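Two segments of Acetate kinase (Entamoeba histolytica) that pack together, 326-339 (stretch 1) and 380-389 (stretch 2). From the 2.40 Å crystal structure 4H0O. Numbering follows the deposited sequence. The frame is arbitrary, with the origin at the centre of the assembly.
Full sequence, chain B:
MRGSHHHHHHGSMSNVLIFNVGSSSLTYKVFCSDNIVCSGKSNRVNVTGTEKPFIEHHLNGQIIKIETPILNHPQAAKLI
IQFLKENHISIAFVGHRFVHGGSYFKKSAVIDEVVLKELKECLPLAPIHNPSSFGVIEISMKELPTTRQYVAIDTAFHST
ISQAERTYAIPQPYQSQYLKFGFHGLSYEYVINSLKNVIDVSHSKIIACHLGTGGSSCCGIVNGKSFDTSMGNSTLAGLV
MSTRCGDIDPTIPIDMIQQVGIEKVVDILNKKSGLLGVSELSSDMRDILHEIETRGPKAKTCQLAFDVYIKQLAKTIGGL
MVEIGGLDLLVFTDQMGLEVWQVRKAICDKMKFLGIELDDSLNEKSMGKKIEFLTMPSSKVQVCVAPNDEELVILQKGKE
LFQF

Stretch 1 (326-339) GLDLLVFTDQMGLE
Stretch 2, residues 380-389: KVQVCVAPND

Strands 329-333 and 382-385 of acetate kinase lie side by side in parallel, their axes 4.7 Å apart at closest approach and inclined by 17°. Register pairs Leu329 with Gln382, Leu330 with Val383, Val331 with Cys384 and Phe332 with Val385, at CA-CA spacings of 4.7 to 4.9 Å; phi runs from -96° at Gln382 to -143° at Leu329 and Thr333, and psi from 122° at Leu329 to 177° at Thr333. Because parallel strands bond in a stagger, one ladder zigzags between them: Gln382 N to Asp328 O (3.0 Å), Leu330 N to Gln382 O (2.9 Å), Cys384 N to Leu330 O (3.0 Å), Phe332 N to Cys384 O (2.9 Å) and Ala386 N to Phe332 O (3.0 Å). A water donates to Asp328 O (2.8 Å) and Lys380 O (3.1 Å) at the ladder's start.

On the face carrying Leu329, Val331, Gln382 and Cys384, the sulfur of Cys384 (chi1 p) fits between two neighbours: SG lies 3.4 Å from Val331 CG2 and 4.0 Å from Leu329 CD1. Leu329 (t, p) also sets CD1 3.7 Å from Gln382 CB; Gln382 (m, m) contributes its CB to this face, and the end of its side chain departs from stretch 1. Val331 (p) reaches on, CG2 to Ala386 CB 3.7 Å.

On the other face, Phe332 (chi1 m, chi2 -80°) presents its ring edge to Val383 (t), CE2 to CG1 3.8 Å. Val385 (m) meets two neighbours: its CG1 lies 4.1 Å from Phe332 CB, and its CB 3.9 Å from CD2 of Leu338 (m, t). Gly337 O approaches Val385 CG1 to 3.6 Å. Before the strands, Leu327 CD2 meets Val381 CG1 at 3.8 Å.

Beyond the ladder, Thr333 (t) points toward stretch 2 and donates from OG1 to Ala386 O (2.8 Å). As stretch 1 turns into its helix, Asn388 (p) points back, and its OD1 accepts a weak bond from Asp334 N (3.0 Å, 132°).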

ATOM      1  N   GLY B 326      16.470  -5.221   6.160  1.00 38.86           N
ATOM      2  CA  GLY B 326      17.397  -5.744   5.170  1.00 32.49           C
ATOM      3  C   GLY B 326      16.849  -6.904   4.357  1.00 32.57           C
ATOM      4  O   GLY B 326      15.662  -7.224   4.435  1.00 32.38           O
ATOM      5  N   LEU B 327      17.722  -7.535   3.575  1.00 33.49           N
ATOM      6  CA  LEU B 327      17.317  -8.611   2.675  1.00 26.32           C
ATOM      7  C   LEU B 327      18.493  -9.514   2.308  1.00 32.52           C
ATOM      8  O   LEU B 327      19.447  -9.071   1.662  1.00 33.21           O
ATOM      9  CB  LEU B 327      16.705  -8.028   1.399  1.00 28.82           C
ATOM     10  CG  LEU B 327      16.350  -9.042   0.310  1.00 29.24           C
ATOM     11  CD1 LEU B 327      15.271  -9.982   0.810  1.00 24.44           C
ATOM     12  CD2 LEU B 327      15.907  -8.345  -0.973  1.00 35.08           C
ATOM     13  N   ASP B 328      18.416 -10.779   2.713  1.00 32.85           N
ATOM     14  CA  ASP B 328      19.429 -11.761   2.353  1.00 35.83           C
ATOM     15  C   ASP B 328      18.945 -12.670   1.225  1.00 34.49           C
ATOM     16  O   ASP B 328      19.719 -13.051   0.341  1.00 38.44           O
ATOM     17  CB  ASP B 328      19.803 -12.611   3.568  1.00 38.77           C
ATOM     18  CG  ASP B 328      20.337 -11.783   4.718  1.00 44.78           C
ATOM     19  OD1 ASP B 328      21.081 -10.814   4.457  1.00 55.97           O
ATOM     20  OD2 ASP B 328      20.008 -12.102   5.881  1.00 36.22           O
ATOM     21  N   LEU B 329      17.659 -13.013   1.258  1.00 25.49           N
ATOM     22  CA  LEU B 329      17.110 -13.979   0.311  1.00 28.51           C
ATOM     23  C   LEU B 329      15.704 -13.619  -0.138  1.00 30.67           C
ATOM     24  O   LEU B 329      14.792 -13.482   0.687  1.00 29.79           O
ATOM     25  CB  LEU B 329      17.106 -15.387   0.918  1.00 32.00           C
ATOM     26  CG  LEU B 329      16.498 -16.494   0.048  1.00 34.08           C
ATOM     27  CD1 LEU B 329      17.315 -16.686  -1.217  1.00 29.11           C
ATOM     28  CD2 LEU B 329      16.379 -17.809   0.813  1.00 24.32           C
ATOM     29  N   LEU B 330      15.538 -13.468  -1.451  1.00 26.33           N
ATOM     30  CA  LEU B 330      14.223 -13.284  -2.054  1.00 24.09           C
ATOM     31  C   LEU B 330      13.781 -14.613  -2.664  1.00 29.10           C
ATOM     32  O   LEU B 330      14.511 -15.209  -3.464  1.00 34.27           O
ATOM     33  CB  LEU B 330      14.269 -12.191  -3.128  1.00 24.49           C
ATOM     34  CG  LEU B 330      12.960 -11.899  -3.871  1.00 28.77           C
ATOM     35  CD1 LEU B 330      11.956 -11.232  -2.949  1.00 21.66           C
ATOM     36  CD2 LEU B 330      13.191 -11.045  -5.119  1.00 31.42           C
ATOM     37  N   VAL B 331      12.603 -15.090  -2.280  1.00 24.57           N
ATOM     38  CA  VAL B 331      12.135 -16.390  -2.748  1.00 28.00           C
ATOM     39  C   VAL B 331      10.777 -16.317  -3.436  1.00 35.37           C
ATOM     40  O   VAL B 331       9.835 -15.720  -2.915  1.00 33.93           O
ATOM     41  CB  VAL B 331      12.056 -17.406  -1.593  1.00 35.46           C
ATOM     42  CG1 VAL B 331      11.038 -16.954  -0.557  1.00 35.83           C
ATOM     43  CG2 VAL B 331      11.707 -18.788  -2.126  1.00 34.10           C
ATOM     44  N   PHE B 332      10.683 -16.937  -4.609  1.00 27.87           N
ATOM     45  CA  PHE B 332       9.421 -17.010  -5.331  1.00 31.77           C
ATOM     46  C   PHE B 332       8.754 -18.369  -5.138  1.00 29.76           C
ATOM     47  O   PHE B 332       9.423 -19.404  -5.169  1.00 29.43           O
ATOM     48  CB  PHE B 332       9.646 -16.751  -6.818  1.00 27.56           C
ATOM     49  CG  PHE B 332      10.122 -15.367  -7.124  1.00 30.77           C
ATOM     50  CD1 PHE B 332       9.226 -14.309  -7.171  1.00 25.41           C
ATOM     51  CD2 PHE B 332      11.465 -15.120  -7.376  1.00 37.27           C
ATOM     52  CE1 PHE B 332       9.661 -13.026  -7.459  1.00 32.10           C
ATOM     53  CE2 PHE B 332      11.907 -13.842  -7.663  1.00 33.90           C
ATOM     54  CZ  PHE B 332      11.003 -12.792  -7.705  1.00 34.27           C
ATOM     55  N   THR B 333       7.438 -18.369  -4.941  1.00 31.00           N
ATOM     56  CA  THR B 333       6.719 -19.626  -4.770  1.00 26.50           C
ATOM     57  C   THR B 333       5.338 -19.594  -5.420  1.00 28.92           C
ATOM     58  O   THR B 333       4.920 -18.569  -5.963  1.00 29.37           O
ATOM     59  CB  THR B 333       6.612 -20.032  -3.282  1.00 31.28           C
ATOM     60  OG1 THR B 333       6.122 -21.374  -3.181  1.00 33.42           O
ATOM     61  CG2 THR B 333       5.676 -19.105  -2.539  1.00 31.01           C
ATOM     62  N   ASP B 334       4.652 -20.732  -5.364  1.00 22.71           N
ATOM     63  CA  ASP B 334       3.390 -20.954  -6.075  1.00 29.44           C
ATOM     64  C   ASP B 334       3.499 -20.802  -7.593  1.00 32.20           C
ATOM     65  O   ASP B 334       4.553 -20.427  -8.113  1.00 27.42           O
ATOM     66  CB  ASP B 334       2.254 -20.098  -5.512  1.00 29.35           C
ATOM     67  CG  ASP B 334       0.924 -20.399  -6.183  1.00 43.14           C
ATOM     68  OD1 ASP B 334       0.895 -21.282  -7.065  1.00 45.13           O
ATOM     69  OD2 ASP B 334      -0.083 -19.739  -5.849  1.00 44.70           O
ATOM     70  N   GLN B 335       2.397 -21.097  -8.285  1.00 37.20           N
ATOM     71  CA  GLN B 335       2.374 -21.266  -9.743  1.00 45.90           C
ATOM     72  C   GLN B 335       3.143 -20.222 -10.557  1.00 37.89           C
ATOM     73  O   GLN B 335       4.032 -20.574 -11.333  1.00 40.28           O
ATOM     74  CB  GLN B 335       0.930 -21.370 -10.249  1.00 43.82           C
ATOM     75  CG  GLN B 335       0.515 -22.774 -10.672  1.00 61.21           C
ATOM     76  CD  GLN B 335       0.134 -22.853 -12.140  1.00 74.96           C
ATOM     77  OE1 GLN B 335      -0.186 -21.841 -12.766  1.00 71.82           O
ATOM     78  NE2 GLN B 335       0.171 -24.058 -12.699  1.00 77.76           N
ATOM     79  N   MET B 336       2.807 -18.947 -10.381  1.00 37.73           N
ATOM     80  CA  MET B 336       3.439 -17.888 -11.170  1.00 41.94           C
ATOM     81  C   MET B 336       4.891 -17.623 -10.770  1.00 39.69           C
ATOM     82  O   MET B 336       5.720 -17.280 -11.618  1.00 37.89           O
ATOM     83  CB  MET B 336       2.617 -16.598 -11.108  1.00 34.79           C
ATOM     84  CG  MET B 336       1.213 -16.746 -11.692  1.00 55.84           C
ATOM     85  SD  MET B 336       1.230 -17.464 -13.353  1.00 64.07           S
ATOM     86  CE  MET B 336      -0.513 -17.783 -13.630  1.00 54.39           C
ATOM     87  N   GLY B 337       5.197 -17.789  -9.487  1.00 26.81           N
ATOM     88  CA  GLY B 337       6.550 -17.588  -8.997  1.00 29.09           C
ATOM     89  C   GLY B 337       7.512 -18.653  -9.495  1.00 34.86           C
ATOM     90  O   GLY B 337       8.693 -18.380  -9.717  1.00 30.11           O
ATOM     91  N   LEU B 338       6.998 -19.867  -9.681  1.00 35.99           N
ATOM     92  CA  LEU B 338       7.827 -21.007 -10.054  1.00 31.85           C
ATOM     93  C   LEU B 338       7.972 -21.160 -11.565  1.00 32.16           C
ATOM     94  O   LEU B 338       9.029 -21.564 -12.052  1.00 37.79           O
ATOM     95  CB  LEU B 338       7.240 -22.295  -9.468  1.00 30.22           C
ATOM     96  CG  LEU B 338       7.044 -22.342  -7.953  1.00 34.57           C
ATOM     97  CD1 LEU B 338       6.226 -23.560  -7.556  1.00 25.51           C
ATOM     98  CD2 LEU B 338       8.384 -22.341  -7.225  1.00 27.48           C
ATOM     99  N   GLU B 339       6.915 -20.823 -12.301  1.00 33.74           N
ATOM    100  CA  GLU B 339       6.815 -21.197 -13.714  1.00 40.45           C
ATOM    101  C   GLU B 339       6.720 -20.023 -14.695  1.00 40.07           C
ATOM    102  O   GLU B 339       6.384 -20.220 -15.863  1.00 47.68           O
ATOM    103  CB  GLU B 339       5.551 -22.037 -13.940  1.00 35.55           C
ATOM    104  CG  GLU B 339       5.416 -23.224 -12.988  1.00 45.83           C
ATOM    105  CD  GLU B 339       4.171 -24.056 -13.252  1.00 57.55           C
ATOM    106  OE1 GLU B 339       3.397 -23.709 -14.169  1.00 63.58           O
ATOM    107  OE2 GLU B 339       3.969 -25.064 -12.540  1.00 64.46           O
ATOM    108  N   LYS B 380      25.256 -10.490  -3.868  1.00 35.69           N
ATOM    109  CA  LYS B 380      25.037 -10.048  -2.493  1.00 35.65           C
ATOM    110  C   LYS B 380      23.710 -10.569  -1.941  1.00 34.74           C
ATOM    111  O   LYS B 380      23.677 -11.227  -0.896  1.00 32.25           O
ATOM    112  CB  LYS B 380      25.071  -8.519  -2.415  1.00 30.38           C
ATOM    113  CG  LYS B 380      25.026  -7.976  -0.991  1.00 42.24           C
ATOM    114  CD  LYS B 380      24.500  -6.547  -0.960  1.00 41.80           C
ATOM    115  CE  LYS B 380      24.386  -6.033   0.467  1.00 44.57           C
ATOM    116  NZ  LYS B 380      23.743  -4.692   0.523  1.00 63.44           N
ATOM    117  N   VAL B 381      22.624 -10.273  -2.650  1.00 32.86           N
ATOM    118  CA  VAL B 381      21.311 -10.811  -2.316  1.00 34.84           C
ATOM    119  C   VAL B 381      21.075 -12.071  -3.141  1.00 33.43           C
ATOM    120  O   VAL B 381      21.332 -12.086  -4.347  1.00 34.81           O
ATOM    121  CB  VAL B 381      20.193  -9.795  -2.623  1.00 34.57           C
ATOM    122  CG1 VAL B 381      18.825 -10.375  -2.275  1.00 30.27           C
ATOM    123  CG2 VAL B 381      20.427  -8.504  -1.862  1.00 29.41           C
ATOM    124  N   GLN B 382      20.592 -13.128  -2.495  1.00 29.79           N
ATOM    125  CA  GLN B 382      20.311 -14.372  -3.202  1.00 32.75           C
ATOM    126  C   GLN B 382      18.844 -14.457  -3.610  1.00 34.24           C
ATOM    127  O   GLN B 382      17.967 -13.937  -2.915  1.00 29.48           O
ATOM    128  CB  GLN B 382      20.703 -15.577  -2.342  1.00 31.47           C
ATOM    129  CG  GLN B 382      22.209 -15.768  -2.200  1.00 37.58           C
ATOM    130  CD  GLN B 382      22.904 -15.941  -3.540  1.00 45.65           C
ATOM    131  OE1 GLN B 382      22.564 -16.834  -4.317  1.00 42.52           O
ATOM    132  NE2 GLN B 382      23.878 -15.076  -3.820  1.00 40.91           N
ATOM    133  N   VAL B 383      18.586 -15.102  -4.746  1.00 30.03           N
ATOM    134  CA  VAL B 383      17.224 -15.310  -5.231  1.00 31.74           C
ATOM    135  C   VAL B 383      16.995 -16.794  -5.502  1.00 42.15           C
ATOM    136  O   VAL B 383      17.818 -17.446  -6.152  1.00 39.62           O
ATOM    137  CB  VAL B 383      16.951 -14.514  -6.527  1.00 37.35           C
ATOM    138  CG1 VAL B 383      15.568 -14.842  -7.077  1.00 24.89           C
ATOM    139  CG2 VAL B 383      17.069 -13.026  -6.276  1.00 28.14           C
ATOM    140  N   CYS B 384      15.887 -17.334  -5.003  1.00 29.68           N
ATOM    141  CA  CYS B 384      15.577 -18.734  -5.252  1.00 30.24           C
ATOM    142  C   CYS B 384      14.090 -18.956  -5.480  1.00 29.39           C
ATOM    143  O   CYS B 384      13.257 -18.125  -5.104  1.00 28.41           O
ATOM    144  CB  CYS B 384      16.059 -19.609  -4.094  1.00 37.27           C
ATOM    145  SG  CYS B 384      14.951 -19.619  -2.672  1.00 43.80           S
ATOM    146  N   VAL B 385      13.769 -20.078  -6.113  1.00 32.23           N
ATOM    147  CA  VAL B 385      12.393 -20.539  -6.219  1.00 29.54           C
ATOM    148  C   VAL B 385      12.246 -21.722  -5.274  1.00 35.42           C
ATOM    149  O   VAL B 385      13.162 -22.543  -5.156  1.00 35.76           O
ATOM    150  CB  VAL B 385      12.043 -20.978  -7.655  1.00 33.71           C
ATOM    151  CG1 VAL B 385      11.829 -19.769  -8.543  1.00 30.46           C
ATOM    152  CG2 VAL B 385      13.142 -21.869  -8.230  1.00 29.14           C
ATOM    153  N   ALA B 386      11.108 -21.808  -4.591  1.00 32.68           N
ATOM    154  CA  ALA B 386      10.877 -22.892  -3.642  1.00 33.21           C
ATOM    155  C   ALA B 386       9.471 -23.464  -3.789  1.00 27.90           C
ATOM    156  O   ALA B 386       8.485 -22.738  -3.658  1.00 32.98           O
ATOM    157  CB  ALA B 386      11.121 -22.416  -2.219  1.00 32.40           C
ATOM    158  N   PRO B 387       9.383 -24.775  -4.072  1.00 33.22           N
ATOM    159  CA  PRO B 387       8.121 -25.505  -4.262  1.00 35.45           C
ATOM    160  C   PRO B 387       7.210 -25.450  -3.035  1.00 33.95           C
ATOM    161  O   PRO B 387       7.704 -25.465  -1.906  1.00 35.08           O
ATOM    162  CB  PRO B 387       8.583 -26.947  -4.487  1.00 32.20           C
ATOM    163  CG  PRO B 387       9.971 -26.824  -5.016  1.00 32.80           C
ATOM    164  CD  PRO B 387      10.560 -25.623  -4.335  1.00 29.15           C
ATOM    165  N   ASN B 388       5.899 -25.399  -3.263  1.00 34.69           N
ATOM    166  CA  ASN B 388       4.925 -25.364  -2.176  1.00 35.19           C
ATOM    167  C   ASN B 388       3.656 -26.149  -2.511  1.00 34.04           C
ATOM    168  O   ASN B 388       2.545 -25.646  -2.330  1.00 33.91           O
ATOM    169  CB  ASN B 388       4.556 -23.917  -1.824  1.00 31.23           C
ATOM    170  CG  ASN B 388       3.858 -23.198  -2.968  1.00 30.41           C
ATOM    171  OD1 ASN B 388       4.146 -23.449  -4.140  1.00 35.41           O
ATOM    172  ND2 ASN B 388       2.929 -22.306  -2.631  1.00 30.33           N
ATOM    173  N   ASP B 389       3.825 -27.376  -2.999  1.00 34.05           N
ATOM    174  CA  ASP B 389       2.691 -28.234  -3.344  1.00 41.03           C
ATOM    175  C   ASP B 389       1.690 -28.330  -2.194  1.00 34.46           C
ATOM    176  O   ASP B 389       2.061 -28.650  -1.060  1.00 40.26           O
ATOM    177  CB  ASP B 389       3.171 -29.632  -3.749  1.00 44.06           C
ATOM    178  CG  ASP B 389       2.032 -30.637  -3.846  1.00 51.14           C
ATOM    179  OD1 ASP B 389       1.406 -30.734  -4.923  1.00 63.13           O
ATOM    180  OD2 ASP B 389       1.766 -31.337  -2.845  1.00 59.37           O
TER
HETATM  181  O   HOH W   1      22.483 -13.466   0.893  1.00 33.25           O